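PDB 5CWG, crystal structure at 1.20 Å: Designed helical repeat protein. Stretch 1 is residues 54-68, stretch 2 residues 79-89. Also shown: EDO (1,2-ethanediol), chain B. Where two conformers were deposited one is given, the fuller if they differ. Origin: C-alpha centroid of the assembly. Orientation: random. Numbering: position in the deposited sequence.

Stretch 1 (54-68) EVLELAIRLIKEVVE
Stretch 2 79-89: EAARAAAEAFK

The most unusual feature of this contact is its lopsided make-up: one helix brings mostly branched aliphatic side chains, while the other meets them almost entirely with alanine methyls and a single aromatic ring, Phe88. No hydrogen bond or salt bridge crosses between the stretches; apolar packing covers 484 Å² over both sides.

Both stretches are helical throughout, with phi near -63° and psi near -43°, and each helix extends beyond its stretch at both ends. Backbone hydrogen bonds, N to O 2.8 to 3.1 Å, link each residue from Leu58 and from Ala83 onward to the one four earlier, from Leu58 N to Glu54 O (3.1 Å) through Glu68 N to Lys64 O (2.8 Å), and from Ala83 N to Glu79 O (2.9 Å) through Lys89 N to Ala85 O (3.0 Å). The helices run in roughly opposite directions, 145° between their N-to-C vectors, and their axes approach to 8.5 Å. Register follows a four-residue step: CA to CA is 6.5 Å for Ala59 and Phe88, 5.2 Å for Ile63 and Ala84, and 5.8 Å for Val67 and Ala80.

Ala84 marks the tightest of these three pairings. Ala84 CB points toward stretch 1 and lies 3.8 Å from Ile63 CA and 4.0 Å from Val66 CB, so a methyl rests directly against the opposing backbone. Ile63 (chi1 m, chi2 t) leaves its helix sideways and reaches two alanines one turn apart: its CG2 is 4.0 Å from Ala81 CB, and its CD1 is 4.1 Å from Ala85 CB. Leu62 (t, p) points toward stretch 2 and places CD2 3.7 Å from Ala84 O and 4.3 Å from Phe88 CB.

At one end, Val66 (t) sets CG1 4.2 Å from Ala80 CB, while Val67 (t) sets CG2 3.7 Å from Ala81 CB; these are van der Waals contacts between methyl groups, in which short alanine side chains let the valines come close to the facing helix. At the other, the small and large roles reverse. Phe88 (chi1 t, chi2 83°) receives Ala59 CB over one ring face, 3.8 Å from the ring centroid and 14° off the normal, a CH-pi contact. Val55 (t) meets the ring edge, with its CG1 3.9 Å from Phe88 CZ.

Charge stays off this apolar seam. Lys64 (t, t, t, m) points away from stretch 2 and reaches one turn along its own helix, where NZ forms a salt bridge with Glu68 OE1 at 2.9 Å. Arg82 (m, t, t, chi4 -78°) also points away, and its NH1 donates a 2.8 Å hydrogen bond to O1 of the ethanediol, near the guanidinium plane.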

# COMPACT_ATOMS: atom_id res chain seq x y z
N GLU A 54 4.11 11.20 9.69
CA GLU A 54 3.37 10.00 10.03
C GLU A 54 2.98 9.17 8.79
O GLU A 54 3.11 7.94 8.81
CB GLU A 54 2.16 10.39 10.88
CG GLU A 54 2.56 11.02 12.25
CD GLU A 54 2.84 12.54 12.23
OE1 GLU A 54 2.69 13.19 11.19
OE2 GLU A 54 3.22 13.07 13.30
N VAL A 55 2.55 9.82 7.71
CA VAL A 55 2.25 9.13 6.45
C VAL A 55 3.55 8.61 5.82
O VAL A 55 3.59 7.49 5.30
CB VAL A 55 1.48 10.03 5.50
CG1 VAL A 55 1.45 9.44 4.07
CG2 VAL A 55 0.08 10.19 6.04
N LEU A 56 4.62 9.39 5.86
CA LEU A 56 5.88 8.92 5.31
C LEU A 56 6.38 7.68 6.09
O LEU A 56 6.87 6.73 5.50
CB LEU A 56 6.94 10.03 5.32
CG LEU A 56 6.61 11.19 4.42
CD1 LEU A 56 7.68 12.24 4.57
CD2 LEU A 56 6.49 10.76 2.99
N GLU A 57 6.25 7.70 7.42
CA GLU A 57 6.62 6.55 8.24
C GLU A 57 5.80 5.32 7.82
O GLU A 57 6.34 4.22 7.71
CB GLU A 57 6.42 6.86 9.73
CG GLU A 57 7.54 7.72 10.34
CD GLU A 57 7.20 8.33 11.70
OE1 GLU A 57 6.18 7.92 12.31
OE2 GLU A 57 7.96 9.21 12.18
N LEU A 58 4.50 5.48 7.59
CA LEU A 58 3.65 4.36 7.20
C LEU A 58 4.08 3.81 5.84
O LEU A 58 4.08 2.60 5.63
CB LEU A 58 2.18 4.77 7.18
CG LEU A 58 1.55 4.95 8.58
CD1 LEU A 58 0.16 5.62 8.44
CD2 LEU A 58 1.44 3.67 9.40
N ALA A 59 4.40 4.70 4.90
CA ALA A 59 4.89 4.27 3.59
C ALA A 59 6.18 3.46 3.72
O ALA A 59 6.36 2.42 3.05
CB ALA A 59 5.11 5.48 2.69
N ILE A 60 7.10 3.95 4.54
CA ILE A 60 8.37 3.26 4.73
C ILE A 60 8.15 1.93 5.45
O ILE A 60 8.81 0.95 5.14
CB ILE A 60 9.41 4.15 5.41
CG1 ILE A 60 10.16 5.03 4.40
CG2 ILE A 60 10.45 3.34 6.19
CD1 ILE A 60 9.32 5.72 3.36
N ARG A 61 7.20 1.88 6.38
CA ARG A 61 6.90 0.62 7.04
C ARG A 61 6.34 -0.39 6.05
O ARG A 61 6.67 -1.58 6.12
CB ARG A 61 5.92 0.84 8.18
CG ARG A 61 6.57 1.43 9.41
CD ARG A 61 5.55 1.79 10.46
NE ARG A 61 4.89 0.60 10.98
CZ ARG A 61 3.74 0.61 11.66
NH1 ARG A 61 3.13 1.76 11.91
NH2 ARG A 61 3.22 -0.53 12.11
N LEU A 62 5.54 0.09 5.11
CA LEU A 62 5.02 -0.80 4.06
C LEU A 62 6.18 -1.42 3.28
O LEU A 62 6.24 -2.63 3.05
CB LEU A 62 4.09 -0.02 3.12
CG LEU A 62 3.68 -0.74 1.85
CD1 LEU A 62 2.82 -1.96 2.17
CD2 LEU A 62 2.96 0.20 0.91
N ILE A 63 7.10 -0.58 2.85
CA ILE A 63 8.24 -1.06 2.08
C ILE A 63 9.06 -2.05 2.93
O ILE A 63 9.43 -3.12 2.47
CB ILE A 63 9.13 0.09 1.57
CG1 ILE A 63 8.33 1.03 0.65
CG2 ILE A 63 10.34 -0.47 0.86
CD1 ILE A 63 9.00 2.37 0.41
N LYS A 64 9.32 -1.69 4.18
CA LYS A 64 10.06 -2.55 5.10
C LYS A 64 9.42 -3.92 5.23
O LYS A 64 10.09 -4.94 5.15
CB LYS A 64 10.14 -1.89 6.49
CG LYS A 64 10.65 -2.77 7.63
CD LYS A 64 10.61 -2.01 8.94
CE LYS A 64 10.97 -2.89 10.13
NZ LYS A 64 10.00 -4.00 10.35
N GLU A 65 8.11 -3.95 5.45
CA GLU A 65 7.44 -5.21 5.69
C GLU A 65 7.40 -6.07 4.44
O GLU A 65 7.61 -7.28 4.50
CB GLU A 65 6.07 -4.94 6.29
CG GLU A 65 6.23 -4.32 7.72
CD GLU A 65 4.94 -4.07 8.48
OE1 GLU A 65 4.99 -3.44 9.57
OE2 GLU A 65 3.88 -4.56 8.05
N VAL A 66 7.19 -5.45 3.28
CA VAL A 66 7.20 -6.19 2.03
C VAL A 66 8.58 -6.76 1.75
O VAL A 66 8.72 -7.90 1.31
CB VAL A 66 6.67 -5.32 0.86
CG1 VAL A 66 6.85 -6.04 -0.47
CG2 VAL A 66 5.21 -5.00 1.10
N VAL A 67 9.62 -5.99 2.03
CA VAL A 67 11.01 -6.43 1.86
C VAL A 67 11.36 -7.56 2.84
O VAL A 67 12.00 -8.54 2.45
CB VAL A 67 11.98 -5.23 2.01
CG1 VAL A 67 13.39 -5.67 2.33
CG2 VAL A 67 11.92 -4.38 0.78
N GLU A 68 10.96 -7.44 4.10
CA GLU A 68 11.24 -8.48 5.07
C GLU A 68 10.54 -9.78 4.69
O GLU A 68 11.10 -10.87 4.81
CB GLU A 68 10.86 -8.00 6.47
CG GLU A 68 11.85 -6.95 6.96
CD GLU A 68 11.48 -6.29 8.28
OE1 GLU A 68 10.32 -6.37 8.69
OE2 GLU A 68 12.35 -5.62 8.86
N GLU A 79 13.32 -5.62 -6.24
CA GLU A 79 12.05 -5.55 -6.93
C GLU A 79 10.90 -5.41 -5.95
O GLU A 79 9.93 -4.71 -6.21
CB GLU A 79 11.89 -6.76 -7.85
CG GLU A 79 12.87 -6.74 -9.06
CD GLU A 79 12.81 -7.99 -9.91
OE1 GLU A 79 13.54 -8.05 -10.94
OE2 GLU A 79 12.07 -8.93 -9.57
N ALA A 80 11.00 -6.09 -4.81
CA ALA A 80 9.97 -6.00 -3.79
C ALA A 80 9.85 -4.58 -3.24
O ALA A 80 8.75 -4.05 -3.09
CB ALA A 80 10.26 -7.00 -2.64
N ALA A 81 10.99 -3.95 -2.96
CA ALA A 81 10.99 -2.58 -2.46
C ALA A 81 10.34 -1.64 -3.45
O ALA A 81 9.55 -0.76 -3.09
CB ALA A 81 12.38 -2.15 -2.16
N ARG A 82 10.71 -1.77 -4.72
CA ARG A 82 10.18 -0.90 -5.76
C ARG A 82 8.68 -1.10 -5.90
O ARG A 82 7.93 -0.13 -6.05
CB ARG A 82 10.92 -1.11 -7.08
CG ARG A 82 12.35 -0.69 -7.05
CD ARG A 82 13.04 -0.93 -8.41
NE ARG A 82 14.45 -0.53 -8.41
CZ ARG A 82 14.88 0.74 -8.51
NH1 ARG A 82 14.01 1.73 -8.63
NH2 ARG A 82 16.18 0.99 -8.46
N ALA A 83 8.22 -2.35 -5.88
CA ALA A 83 6.81 -2.62 -6.03
C ALA A 83 5.98 -2.03 -4.88
O ALA A 83 4.85 -1.54 -5.08
CB ALA A 83 6.56 -4.13 -6.17
N ALA A 84 6.49 -2.17 -3.66
CA ALA A 84 5.81 -1.58 -2.51
C ALA A 84 5.69 -0.06 -2.65
O ALA A 84 4.65 0.52 -2.35
CB ALA A 84 6.52 -1.96 -1.23
N ALA A 85 6.77 0.58 -3.08
CA ALA A 85 6.78 2.04 -3.27
C ALA A 85 5.77 2.45 -4.33
O ALA A 85 5.05 3.42 -4.14
CB ALA A 85 8.17 2.49 -3.61
N GLU A 86 5.72 1.71 -5.44
CA GLU A 86 4.75 2.00 -6.49
C GLU A 86 3.32 1.85 -5.98
O GLU A 86 2.44 2.63 -6.37
CB GLU A 86 4.98 1.07 -7.69
CG GLU A 86 6.28 1.31 -8.44
CD GLU A 86 6.29 2.46 -9.42
OE1 GLU A 86 5.35 3.28 -9.41
OE2 GLU A 86 7.28 2.57 -10.18
N ALA A 87 3.08 0.89 -5.09
CA ALA A 87 1.75 0.71 -4.55
C ALA A 87 1.33 1.92 -3.71
O ALA A 87 0.20 2.41 -3.81
CB ALA A 87 1.68 -0.54 -3.70
N PHE A 88 2.24 2.41 -2.87
CA PHE A 88 1.95 3.62 -2.12
C PHE A 88 1.66 4.79 -3.06
O PHE A 88 0.77 5.59 -2.83
CB PHE A 88 3.08 3.97 -1.16
CG PHE A 88 2.85 5.27 -0.47
CD1 PHE A 88 2.04 5.36 0.67
CD2 PHE A 88 3.36 6.44 -0.98
CE1 PHE A 88 1.79 6.57 1.26
CE2 PHE A 88 3.06 7.67 -0.39
CZ PHE A 88 2.31 7.72 0.72
N LYS A 89 2.47 4.93 -4.11
CA LYS A 89 2.27 6.02 -5.06
C LYS A 89 0.84 5.98 -5.62
O LYS A 89 0.19 7.01 -5.76
CB LYS A 89 3.32 5.97 -6.15
CG LYS A 89 3.10 6.92 -7.33
CD LYS A 89 4.36 6.98 -8.21
CE LYS A 89 4.29 7.89 -9.41
NZ LYS A 89 3.42 7.36 -10.43
C1 EDO B . 10.39 2.67 -7.97
O1 EDO B . 11.18 1.91 -8.87
C2 EDO B . 11.25 3.74 -7.34
O2 EDO B . 11.76 4.64 -8.33